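Local coordinates for uncharacterized protein (Lodderomyces elongisporus NRRL YB-4239, PDB 4EXJ) that is of unknown function but, as a URE2-like member of the glutathione S-transferase superfamily, probably binds glutathione and may act as a transferase, at residues K84-L89 and W97-L102; D154-D159 and I166-G171; E67-L72 and F104-Q109; N25-V30 and D77-E82. All coordinates share one frame; numbering follows the deposited sequence.

Contact 1: residues K84-L89 and W97-L102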
# COMPACT_ATOMS: atom_id res chain seq x y z
N LYS B 84 -3.47 21.75 -8.51
CA LYS B 84 -4.27 21.32 -9.66
C LYS B 84 -4.67 19.84 -9.56
O LYS B 84 -5.78 19.45 -9.96
CB LYS B 84 -3.50 21.56 -10.96
CG LYS B 84 -4.23 21.10 -12.22
CD LYS B 84 -3.48 21.54 -13.47
CE LYS B 84 -4.23 21.14 -14.74
NZ LYS B 84 -3.47 21.52 -15.96
N PHE B 85 -3.78 19.03 -9.01
CA PHE B 85 -3.92 17.57 -9.07
C PHE B 85 -4.05 16.89 -7.72
O PHE B 85 -3.97 15.66 -7.63
CB PHE B 85 -2.73 16.95 -9.83
CG PHE B 85 -2.64 17.39 -11.27
CD1 PHE B 85 -3.64 17.03 -12.17
CD2 PHE B 85 -1.57 18.16 -11.71
CE1 PHE B 85 -3.57 17.42 -13.51
CE2 PHE B 85 -1.50 18.58 -13.05
CZ PHE B 85 -2.51 18.20 -13.95
N PHE B 86 -4.27 17.66 -6.66
CA PHE B 86 -4.46 17.02 -5.37
C PHE B 86 -5.13 17.95 -4.42
O PHE B 86 -5.24 19.16 -4.69
CB PHE B 86 -3.12 16.52 -4.78
CG PHE B 86 -2.32 17.59 -4.06
CD1 PHE B 86 -1.78 18.68 -4.75
CD2 PHE B 86 -2.07 17.49 -2.70
CE1 PHE B 86 -1.02 19.64 -4.08
CE2 PHE B 86 -1.31 18.45 -2.02
CZ PHE B 86 -0.79 19.53 -2.72
N TYR B 87 -5.57 17.38 -3.31
CA TYR B 87 -6.19 18.14 -2.22
C TYR B 87 -5.29 18.10 -0.98
O TYR B 87 -4.76 17.06 -0.61
CB TYR B 87 -7.55 17.55 -1.92
CG TYR B 87 -8.55 17.71 -3.03
CD1 TYR B 87 -9.24 18.90 -3.21
CD2 TYR B 87 -8.80 16.66 -3.93
CE1 TYR B 87 -10.16 19.06 -4.23
CE2 TYR B 87 -9.73 16.81 -4.95
CZ TYR B 87 -10.40 18.01 -5.10
OH TYR B 87 -11.32 18.16 -6.11
N SER B 88 -5.09 19.25 -0.35
CA SER B 88 -4.25 19.28 0.84
C SER B 88 -5.13 19.15 2.08
O SER B 88 -6.34 19.32 2.02
CB SER B 88 -3.39 20.56 0.89
OG SER B 88 -4.19 21.66 1.27
N LEU B 89 -4.50 18.81 3.19
CA LEU B 89 -5.22 18.55 4.43
C LEU B 89 -6.00 19.79 4.89
O LEU B 89 -7.17 19.69 5.28
CB LEU B 89 -4.23 18.06 5.48
CG LEU B 89 -4.75 17.71 6.88
CD1 LEU B 89 -5.96 16.77 6.82
CD2 LEU B 89 -3.62 17.12 7.69
N TRP B 97 -8.21 12.91 3.04
CA TRP B 97 -8.26 11.51 3.53
C TRP B 97 -8.79 10.52 2.51
O TRP B 97 -8.33 9.38 2.49
CB TRP B 97 -8.97 11.40 4.87
CG TRP B 97 -8.21 12.14 5.95
CD1 TRP B 97 -8.59 13.30 6.56
CD2 TRP B 97 -6.90 11.82 6.47
NE1 TRP B 97 -7.62 13.71 7.45
CE2 TRP B 97 -6.58 12.82 7.42
CE3 TRP B 97 -5.99 10.77 6.27
CZ2 TRP B 97 -5.38 12.82 8.12
CZ3 TRP B 97 -4.79 10.77 6.98
CH2 TRP B 97 -4.50 11.78 7.90
N GLU B 98 -9.72 10.94 1.65
CA GLU B 98 -10.20 10.06 0.58
C GLU B 98 -9.04 9.77 -0.37
O GLU B 98 -8.82 8.62 -0.78
CB GLU B 98 -11.36 10.70 -0.21
CG GLU B 98 -12.72 10.71 0.51
CD GLU B 98 -13.79 11.51 -0.22
OE1 GLU B 98 -13.65 11.71 -1.45
OE2 GLU B 98 -14.77 11.94 0.44
N GLN B 99 -8.31 10.83 -0.74
CA GLN B 99 -7.15 10.73 -1.60
C GLN B 99 -6.12 9.79 -0.99
O GLN B 99 -5.60 8.90 -1.66
CB GLN B 99 -6.57 12.15 -1.77
CG GLN B 99 -5.24 12.28 -2.45
CD GLN B 99 -4.92 13.76 -2.54
OE1 GLN B 99 -5.42 14.46 -3.41
NE2 GLN B 99 -4.13 14.25 -1.60
N ASN B 100 -5.83 9.97 0.30
CA ASN B 100 -4.80 9.15 0.92
C ASN B 100 -5.20 7.68 0.95
O ASN B 100 -4.39 6.80 0.64
CB ASN B 100 -4.51 9.64 2.34
CG ASN B 100 -3.04 9.66 2.66
OD1 ASN B 100 -2.25 10.32 1.97
ND2 ASN B 100 -2.66 9.00 3.73
N GLU B 101 -6.44 7.39 1.34
CA GLU B 101 -6.85 5.99 1.42
C GLU B 101 -6.82 5.36 0.04
O GLU B 101 -6.42 4.20 -0.10
CB GLU B 101 -8.19 5.82 2.15
CG GLU B 101 -9.38 6.31 1.41
CD GLU B 101 -10.64 6.37 2.27
OE1 GLU B 101 -11.75 6.40 1.69
OE2 GLU B 101 -10.52 6.40 3.52
N LEU B 102 -7.26 6.08 -0.99
CA LEU B 102 -7.25 5.50 -2.35
C LEU B 102 -5.86 5.27 -2.91
O LEU B 102 -5.66 4.32 -3.68
CB LEU B 102 -8.11 6.30 -3.34
CG LEU B 102 -9.59 6.12 -3.03
CD1 LEU B 102 -10.39 7.11 -3.86
CD2 LEU B 102 -10.05 4.69 -3.29
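Gln-99, on the first long helix of the helical C-terminal domain of this glutathione S-transferase fold, grips the backbone of Tyr-87 in the linker that climbs from helix 68-79 to helix 93-120. From CB the chain runs straight out of the helix, CG anti to the backbone N (chi1 171°) and CD anti to CA, which carries the amide across to the linker. CD of Gln-99 lies about equally far, 3.8 Å, from N and O of Tyr-87. Beyond it OE1 takes the N-H of Tyr-87 in a nearly straight bond, OE1 to N 2.9 Å, and also packs against CA and CB of Phe-86. NE2 gives a hydrogen to Tyr-87 O at 3.0 Å, arriving in the carbonyl plane on a lone pair but with a bent N-H angle of 136°. Both ends of the amide are therefore used on one residue, which fixes its rotation in a buried place lined also by Leu-73 and Ile-163. NE2 lies at the edge of the Phe-86 ring as well. Two residues earlier on the helix, Trp-97 meets Tyr-74 of the second subunit edge-to-face; its NE1 lies 3.5 Å from CD1 of Leu-89.

Contact 2: residues D154-D159 and I166-G171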
# COMPACT_ATOMS: atom_id res chain seq x y z
N ASP B 154 -17.39 11.31 -12.10
CA ASP B 154 -16.47 11.30 -13.23
C ASP B 154 -15.08 10.86 -12.80
O ASP B 154 -14.37 10.19 -13.56
CB ASP B 154 -16.37 12.69 -13.84
CG ASP B 154 -17.53 12.99 -14.77
OD1 ASP B 154 -18.36 12.09 -14.99
OD2 ASP B 154 -17.58 14.12 -15.28
N TRP B 155 -14.71 11.26 -11.60
CA TRP B 155 -13.35 11.03 -11.09
C TRP B 155 -13.37 10.38 -9.71
O TRP B 155 -14.40 10.35 -9.04
CB TRP B 155 -12.59 12.34 -11.02
CG TRP B 155 -12.59 13.11 -12.31
CD1 TRP B 155 -13.27 14.28 -12.56
CD2 TRP B 155 -11.91 12.77 -13.52
NE1 TRP B 155 -13.02 14.70 -13.85
CE2 TRP B 155 -12.20 13.78 -14.46
CE3 TRP B 155 -11.08 11.71 -13.90
CZ2 TRP B 155 -11.68 13.76 -15.76
CZ3 TRP B 155 -10.57 11.69 -15.19
CH2 TRP B 155 -10.87 12.71 -16.10
N PHE B 156 -12.21 9.85 -9.29
CA PHE B 156 -12.19 9.13 -8.02
C PHE B 156 -12.42 10.01 -6.81
O PHE B 156 -13.10 9.59 -5.88
CB PHE B 156 -10.87 8.35 -7.85
CG PHE B 156 -10.95 6.95 -8.40
CD1 PHE B 156 -11.60 5.94 -7.70
CD2 PHE B 156 -10.42 6.66 -9.66
CE1 PHE B 156 -11.67 4.64 -8.22
CE2 PHE B 156 -10.52 5.37 -10.19
CZ PHE B 156 -11.14 4.37 -9.47
N VAL B 157 -11.87 11.22 -6.85
CA VAL B 157 -11.91 12.12 -5.70
C VAL B 157 -12.30 13.52 -6.15
O VAL B 157 -11.71 14.08 -7.07
CB VAL B 157 -10.54 12.18 -4.97
CG1 VAL B 157 -10.61 13.11 -3.76
CG2 VAL B 157 -10.09 10.77 -4.53
N GLY B 158 -13.29 14.09 -5.48
CA GLY B 158 -13.64 15.48 -5.77
C GLY B 158 -14.23 15.60 -7.16
O GLY B 158 -14.91 14.69 -7.63
N ASP B 159 -13.99 16.73 -7.81
CA ASP B 159 -14.66 16.99 -9.08
C ASP B 159 -13.70 17.14 -10.25
O ASP B 159 -14.03 17.78 -11.25
CB ASP B 159 -15.58 18.21 -8.97
CG ASP B 159 -14.84 19.50 -8.62
OD1 ASP B 159 -13.60 19.48 -8.44
OD2 ASP B 159 -15.52 20.55 -8.55
N ILE B 166 -4.43 9.36 -11.61
CA ILE B 166 -3.14 8.97 -12.19
C ILE B 166 -2.75 7.58 -11.69
O ILE B 166 -2.38 6.71 -12.50
CB ILE B 166 -2.04 9.97 -11.86
CG1 ILE B 166 -2.33 11.34 -12.49
CG2 ILE B 166 -0.68 9.47 -12.32
CD1 ILE B 166 -1.37 12.43 -12.03
N ALA B 167 -2.82 7.35 -10.38
CA ALA B 167 -2.40 6.04 -9.86
C ALA B 167 -3.23 4.91 -10.51
O ALA B 167 -2.67 3.93 -11.04
CB ALA B 167 -2.52 6.01 -8.34
N PHE B 168 -4.54 5.01 -10.46
CA PHE B 168 -5.37 3.99 -11.04
C PHE B 168 -5.23 3.85 -12.58
O PHE B 168 -5.21 2.77 -13.09
CB PHE B 168 -6.84 4.22 -10.66
CG PHE B 168 -7.24 3.71 -9.30
CD1 PHE B 168 -7.37 2.38 -9.04
CD2 PHE B 168 -7.50 4.58 -8.27
CE1 PHE B 168 -7.78 1.94 -7.81
CE2 PHE B 168 -7.90 4.13 -7.04
CZ PHE B 168 -8.01 2.81 -6.81
N LEU B 169 -5.16 4.96 -13.30
CA LEU B 169 -5.04 4.89 -14.75
C LEU B 169 -3.75 4.24 -15.24
O LEU B 169 -3.75 3.50 -16.18
CB LEU B 169 -5.25 6.26 -15.41
CG LEU B 169 -4.09 7.19 -15.55
CD1 LEU B 169 -3.21 6.81 -16.67
CD2 LEU B 169 -4.61 8.57 -15.75
N VAL B 170 -2.66 4.54 -14.57
CA VAL B 170 -1.42 3.91 -14.94
C VAL B 170 -1.43 2.39 -14.72
O VAL B 170 -1.00 1.65 -15.56
CB VAL B 170 -0.23 4.57 -14.23
CG1 VAL B 170 1.03 3.79 -14.44
CG2 VAL B 170 -0.06 5.96 -14.70
N GLY B 171 -1.95 1.93 -13.58
CA GLY B 171 -2.10 0.48 -13.38
C GLY B 171 -3.02 -0.16 -14.42
O GLY B 171 -2.74 -1.26 -14.94
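Phe-156 meets Phe-168 in an offset stack that ties the loop 154-159 to helix 163-179 in the helical C-terminal domain of the glutathione S-transferase fold. The loop enters through Asp-154, whose carbonyl oxygen is held by Arg-201 and whose CB lies against one face of the Trp-155 indole. Trp-155 packs on Arg-201 and Ala-202 of helix 193-203. At Phe-156 the chain turns inward: its backbone N bonds to OD1 of Asp-165, and its side chain leaves the backbone directed at the helix. The rings of Phe-156 and Phe-168 lie almost parallel, 15° between planes, with centroids 4.3 Å apart. Their overlap is partial. CD2 of Phe-168 stands 3.6 Å above the plane of the Phe-156 ring, displaced toward the rim, while CZ of Phe-156 sits in the same offset manner over a face of Phe-168. The closest pair is CE2 of Phe-156 with CD2 of Phe-168 at 3.7 Å. CG of Phe-168 is anti to the carbonyl carbon (chi1 -82°), which turns the ring toward the loop. After the stack, Val-157 turns to Leu-102 and Tyr-87, and Gly-158, with positive phi, carries the chain on to Asp-159. Both phenylalanines are buried and the joint is wholly apolar. Trp-198 of helix 193-203 meets Phe-156 edge-to-face and also touches Phe-168, and Tyr-105 and Gln-106 of helix 93-120 pack on Phe-168, so the stacked pair lies among helices 93-120, 163-179 and 193-203.

Contact 3: residues E67-L72 and F104-Q109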
# COMPACT_ATOMS: atom_id res chain seq x y z
N GLU B 67 8.75 4.55 -3.14
CA GLU B 67 7.34 4.05 -3.18
C GLU B 67 6.49 4.94 -4.11
O GLU B 67 6.24 6.10 -3.84
CB GLU B 67 6.72 3.90 -1.77
CG GLU B 67 7.51 3.02 -0.81
CD GLU B 67 7.64 1.57 -1.27
OE1 GLU B 67 6.66 1.02 -1.80
OE2 GLU B 67 8.73 0.99 -1.10
N SER B 68 6.07 4.36 -5.24
CA SER B 68 5.46 5.13 -6.29
C SER B 68 4.34 6.06 -5.82
O SER B 68 4.32 7.23 -6.19
CB SER B 68 4.94 4.17 -7.37
OG SER B 68 4.66 4.90 -8.54
N ASN B 69 3.38 5.54 -5.06
CA ASN B 69 2.23 6.38 -4.69
C ASN B 69 2.61 7.43 -3.64
O ASN B 69 2.03 8.51 -3.58
CB ASN B 69 1.02 5.54 -4.27
CG ASN B 69 0.39 4.87 -5.45
OD1 ASN B 69 0.92 4.96 -6.56
ND2 ASN B 69 -0.74 4.20 -5.25
N ASN B 70 3.64 7.13 -2.85
CA ASN B 70 4.25 8.14 -1.99
C ASN B 70 4.97 9.25 -2.78
O ASN B 70 4.92 10.42 -2.43
CB ASN B 70 5.24 7.45 -1.05
CG ASN B 70 5.92 8.42 -0.14
OD1 ASN B 70 5.26 9.17 0.58
ND2 ASN B 70 7.24 8.47 -0.20
N ILE B 71 5.66 8.87 -3.84
CA ILE B 71 6.30 9.86 -4.68
C ILE B 71 5.23 10.74 -5.33
O ILE B 71 5.42 11.94 -5.45
CB ILE B 71 7.20 9.19 -5.72
CG1 ILE B 71 8.33 8.45 -4.98
CG2 ILE B 71 7.73 10.22 -6.73
CD1 ILE B 71 9.10 7.44 -5.89
N LEU B 72 4.09 10.17 -5.72
CA LEU B 72 2.99 10.99 -6.20
C LEU B 72 2.68 12.10 -5.20
O LEU B 72 2.51 13.27 -5.58
CB LEU B 72 1.73 10.15 -6.48
CG LEU B 72 1.74 9.37 -7.79
CD1 LEU B 72 0.48 8.49 -7.91
CD2 LEU B 72 1.86 10.28 -9.01
N PHE B 104 -3.30 4.36 -0.96
CA PHE B 104 -2.95 3.09 -0.31
C PHE B 104 -3.66 1.92 -0.98
O PHE B 104 -3.04 0.90 -1.26
CB PHE B 104 -3.25 3.12 1.20
CG PHE B 104 -2.11 3.69 2.02
CD1 PHE B 104 -1.06 2.89 2.41
CD2 PHE B 104 -2.12 5.03 2.40
CE1 PHE B 104 -0.01 3.42 3.17
CE2 PHE B 104 -1.08 5.56 3.15
CZ PHE B 104 -0.05 4.76 3.52
N TYR B 105 -4.95 2.09 -1.25
CA TYR B 105 -5.73 1.02 -1.87
C TYR B 105 -5.17 0.65 -3.26
O TYR B 105 -5.01 -0.56 -3.60
CB TYR B 105 -7.20 1.48 -1.99
CG TYR B 105 -8.06 0.39 -2.60
CD1 TYR B 105 -8.15 0.26 -3.97
CD2 TYR B 105 -8.74 -0.52 -1.80
CE1 TYR B 105 -8.90 -0.76 -4.55
CE2 TYR B 105 -9.50 -1.55 -2.36
CZ TYR B 105 -9.57 -1.65 -3.74
OH TYR B 105 -10.30 -2.68 -4.31
N GLN B 106 -4.86 1.66 -4.07
CA GLN B 106 -4.35 1.38 -5.43
C GLN B 106 -3.06 0.61 -5.38
O GLN B 106 -2.85 -0.34 -6.13
CB GLN B 106 -4.24 2.65 -6.27
CG GLN B 106 -4.05 2.42 -7.77
CD GLN B 106 -2.63 2.02 -8.16
OE1 GLN B 106 -1.66 2.39 -7.48
NE2 GLN B 106 -2.51 1.27 -9.25
N ALA B 107 -2.19 1.00 -4.45
CA ALA B 107 -0.92 0.33 -4.31
C ALA B 107 -1.06 -1.12 -3.83
O ALA B 107 -0.43 -2.01 -4.40
CB ALA B 107 -0.03 1.12 -3.34
N THR B 108 -1.89 -1.35 -2.81
CA THR B 108 -1.98 -2.67 -2.17
C THR B 108 -2.91 -3.61 -2.93
O THR B 108 -2.58 -4.76 -3.18
CB THR B 108 -2.44 -2.56 -0.70
OG1 THR B 108 -3.69 -1.89 -0.62
CG2 THR B 108 -1.43 -1.73 0.12
N GLN B 109 -4.08 -3.11 -3.27
CA GLN B 109 -5.09 -3.98 -3.86
C GLN B 109 -5.05 -4.05 -5.38
O GLN B 109 -5.56 -5.03 -5.95
CB GLN B 109 -6.49 -3.56 -3.41
CG GLN B 109 -6.67 -3.49 -1.91
CD GLN B 109 -6.15 -4.72 -1.19
OE1 GLN B 109 -6.58 -5.85 -1.47
NE2 GLN B 109 -5.22 -4.52 -0.26
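At the interface of the thioredoxin-like N-terminal domain and the helical C-terminal domain of the glutathione S-transferase fold, the first turn of helix 68-79 faces helix 93-120 through an amide pair, Asn-69 and Gln-106. ND2 of Asn-69 donates to OE1 of Gln-106 at 3.0 Å, with an N-H angle of 162°. The acceptor lies close to the amide plane of Asn-69 and the donor in the carbonyl plane of Gln-106, although the two amide planes are turned 42° apart and the side chains meet at about a right angle. Gln-106 reaches this position by a bend at chi2 (-77°), which brings OE1 back beside its own helix. ND2 of Asn-69 also bonds to Leu-103 O, so the amide makes two donations to helix 93-120. Lys-16 of helix 15-23 completes the site: its NZ is hydrogen-bonded to both OD1 of Asn-69 and OE1 of Gln-106, a bridge that probably polarises both amides. Two buried amides and a lysine from three helices are thus hydrogen-bonded to one another between the domains. Nearby, Phe-104 stacks on Phe-104 of the second subunit, whereas Ala-107 faces Asn-69 across the helix pair, its CB 3.7 Å from ND2.

Contact 4: residues N25-V30 and D77-E82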
# COMPACT_ATOMS: atom_id res chain seq x y z
N ASN B 25 4.90 20.04 -15.58
CA ASN B 25 6.17 20.57 -16.07
C ASN B 25 7.13 20.86 -14.93
O ASN B 25 7.73 21.93 -14.88
CB ASN B 25 5.96 21.82 -16.92
CG ASN B 25 5.53 21.48 -18.33
OD1 ASN B 25 6.32 20.95 -19.12
ND2 ASN B 25 4.28 21.76 -18.66
N ALA B 26 7.25 19.90 -14.02
CA ALA B 26 8.10 20.05 -12.85
C ALA B 26 9.56 19.95 -13.24
O ALA B 26 9.91 19.25 -14.20
CB ALA B 26 7.77 18.99 -11.79
N PRO B 27 10.41 20.66 -12.50
CA PRO B 27 11.84 20.66 -12.74
C PRO B 27 12.45 19.35 -12.26
O PRO B 27 13.22 19.32 -11.31
CB PRO B 27 12.33 21.84 -11.90
CG PRO B 27 11.34 21.94 -10.79
CD PRO B 27 10.02 21.56 -11.40
N ILE B 28 12.06 18.26 -12.92
CA ILE B 28 12.51 16.94 -12.54
C ILE B 28 13.17 16.26 -13.73
O ILE B 28 12.54 16.08 -14.77
CB ILE B 28 11.32 16.05 -12.10
CG1 ILE B 28 10.57 16.69 -10.93
CG2 ILE B 28 11.81 14.64 -11.76
CD1 ILE B 28 9.45 15.83 -10.40
N LYS B 29 14.43 15.88 -13.59
CA LYS B 29 15.10 15.16 -14.66
C LYS B 29 14.70 13.70 -14.62
O LYS B 29 14.72 13.09 -13.56
CB LYS B 29 16.62 15.31 -14.56
CG LYS B 29 17.12 16.66 -15.07
CD LYS B 29 18.62 16.80 -14.95
CE LYS B 29 19.09 18.13 -15.50
NZ LYS B 29 20.56 18.30 -15.37
N VAL B 30 14.35 13.15 -15.77
CA VAL B 30 13.94 11.74 -15.84
C VAL B 30 15.04 10.82 -16.34
O VAL B 30 15.56 10.99 -17.45
CB VAL B 30 12.68 11.54 -16.71
CG1 VAL B 30 12.31 10.06 -16.78
CG2 VAL B 30 11.53 12.36 -16.18
N ASP B 77 2.92 17.71 -3.35
CA ASP B 77 3.15 18.64 -2.26
C ASP B 77 4.22 19.65 -2.64
O ASP B 77 4.12 20.84 -2.35
CB ASP B 77 3.58 17.91 -0.99
CG ASP B 77 3.68 18.84 0.21
OD1 ASP B 77 2.63 19.24 0.73
OD2 ASP B 77 4.82 19.15 0.62
N THR B 78 5.25 19.15 -3.32
CA THR B 78 6.44 19.95 -3.58
C THR B 78 6.26 20.88 -4.79
O THR B 78 6.67 22.04 -4.72
CB THR B 78 7.66 19.03 -3.74
OG1 THR B 78 7.80 18.23 -2.57
CG2 THR B 78 8.94 19.84 -3.98
N TYR B 79 5.63 20.39 -5.86
CA TYR B 79 5.59 21.10 -7.15
C TYR B 79 4.21 21.54 -7.64
O TYR B 79 4.10 22.37 -8.55
CB TYR B 79 6.26 20.26 -8.23
CG TYR B 79 7.70 19.95 -7.94
CD1 TYR B 79 8.68 20.93 -8.07
CD2 TYR B 79 8.08 18.68 -7.54
CE1 TYR B 79 10.01 20.65 -7.81
CE2 TYR B 79 9.40 18.39 -7.27
CZ TYR B 79 10.36 19.37 -7.40
OH TYR B 79 11.67 19.06 -7.13
N ASP B 80 3.15 20.98 -7.08
CA ASP B 80 1.81 21.37 -7.52
C ASP B 80 1.34 22.54 -6.65
O ASP B 80 0.50 22.39 -5.76
CB ASP B 80 0.85 20.19 -7.43
CG ASP B 80 -0.48 20.47 -8.08
OD1 ASP B 80 -0.69 21.61 -8.58
OD2 ASP B 80 -1.34 19.56 -8.09
N LYS B 81 1.91 23.71 -6.92
CA LYS B 81 1.63 24.90 -6.11
C LYS B 81 0.18 25.40 -6.21
O LYS B 81 -0.33 25.99 -5.25
CB LYS B 81 2.59 26.02 -6.50
CG LYS B 81 4.03 25.64 -6.33
CD LYS B 81 4.30 25.31 -4.87
CE LYS B 81 5.79 25.20 -4.62
NZ LYS B 81 6.04 24.85 -3.19
N GLU B 82 -0.49 25.18 -7.35
CA GLU B 82 -1.89 25.57 -7.48
C GLU B 82 -2.86 24.49 -7.00
O GLU B 82 -4.07 24.65 -7.09
CB GLU B 82 -2.23 25.92 -8.94
CG GLU B 82 -1.38 27.04 -9.53
CD GLU B 82 -1.75 28.42 -9.00
OE1 GLU B 82 -2.69 28.51 -8.18
OE2 GLU B 82 -1.10 29.41 -9.39
O HOH W 1 13.91 20.20 -8.78
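The backbones come nearest at Ala-26 and Tyr-79, their CA atoms 6.3 Å apart, where the chain has just left helix 15-23 through a Schellman motif at Asn-25 and turns through an inverse gamma turn centred on Pro-27 into strand 28-32. Opposite, helix 68-79 comes to its end. The phenol of Tyr-79, with CG anti to the carbonyl carbon (chi1 -60°), leans from this last turn onto three consecutive residues. CB of Ala-26 lies over one face of the ring, 4.0 Å from CG. Pro-27 meets the CD1-CE1 side obliquely: its CG comes to 3.5 Å of CE1, and its CD to 3.6 Å of CD1. Toward the other edge, on the same face, Ile-28 brings its CD1 to 4.0 Å of Tyr-79 CE2, again at a slant. The opposite face is taken by CG2 of Thr-78, 3.6 Å from the plane over the ring centre. A water joins the phenol end to the turn, donating to Pro-27 O at 2.8 Å and hydrogen-bonding to Tyr-79 OH as well. The patch is near the surface. Ala-4 of strand 4-8 also touches Tyr-79, and Leu-6 of the same strand lies beside Ile-28. Beyond the helix, the carboxylate of Asp-80 accepts from the backbone N atoms of Lys-84 and Phe-85. The end of the last N-terminal-domain helix is thereby packed against the turn leading into edge strand 28-32, joining the helix to the beta-alpha-beta unit of the thioredoxin-like fold, built from strand 4-8, helix 15-23 and strand 28-32.

Contacts 1 and 3 both use helix 93-120, with centres 12 Å apart, and both lie against the second subunit. Contacts 3 and 4 share helix 68-79, one near its start and the other at its end, their centres 18 Å apart. Contacts 4 and 1 are 17 Å apart between centres and touch where Phe-86 packs on Asp-77 and Asp-80. Contact 2 lies 11 Å from contact 1, centre to centre, and touches it where Leu-102 meets Val-157; it touches contact 3 where Phe-168 and Ala-167 pack on Gln-106. In relatives the glutathione site lies near the start of the helix equivalent to 68-79, which would put contact 3 nearby.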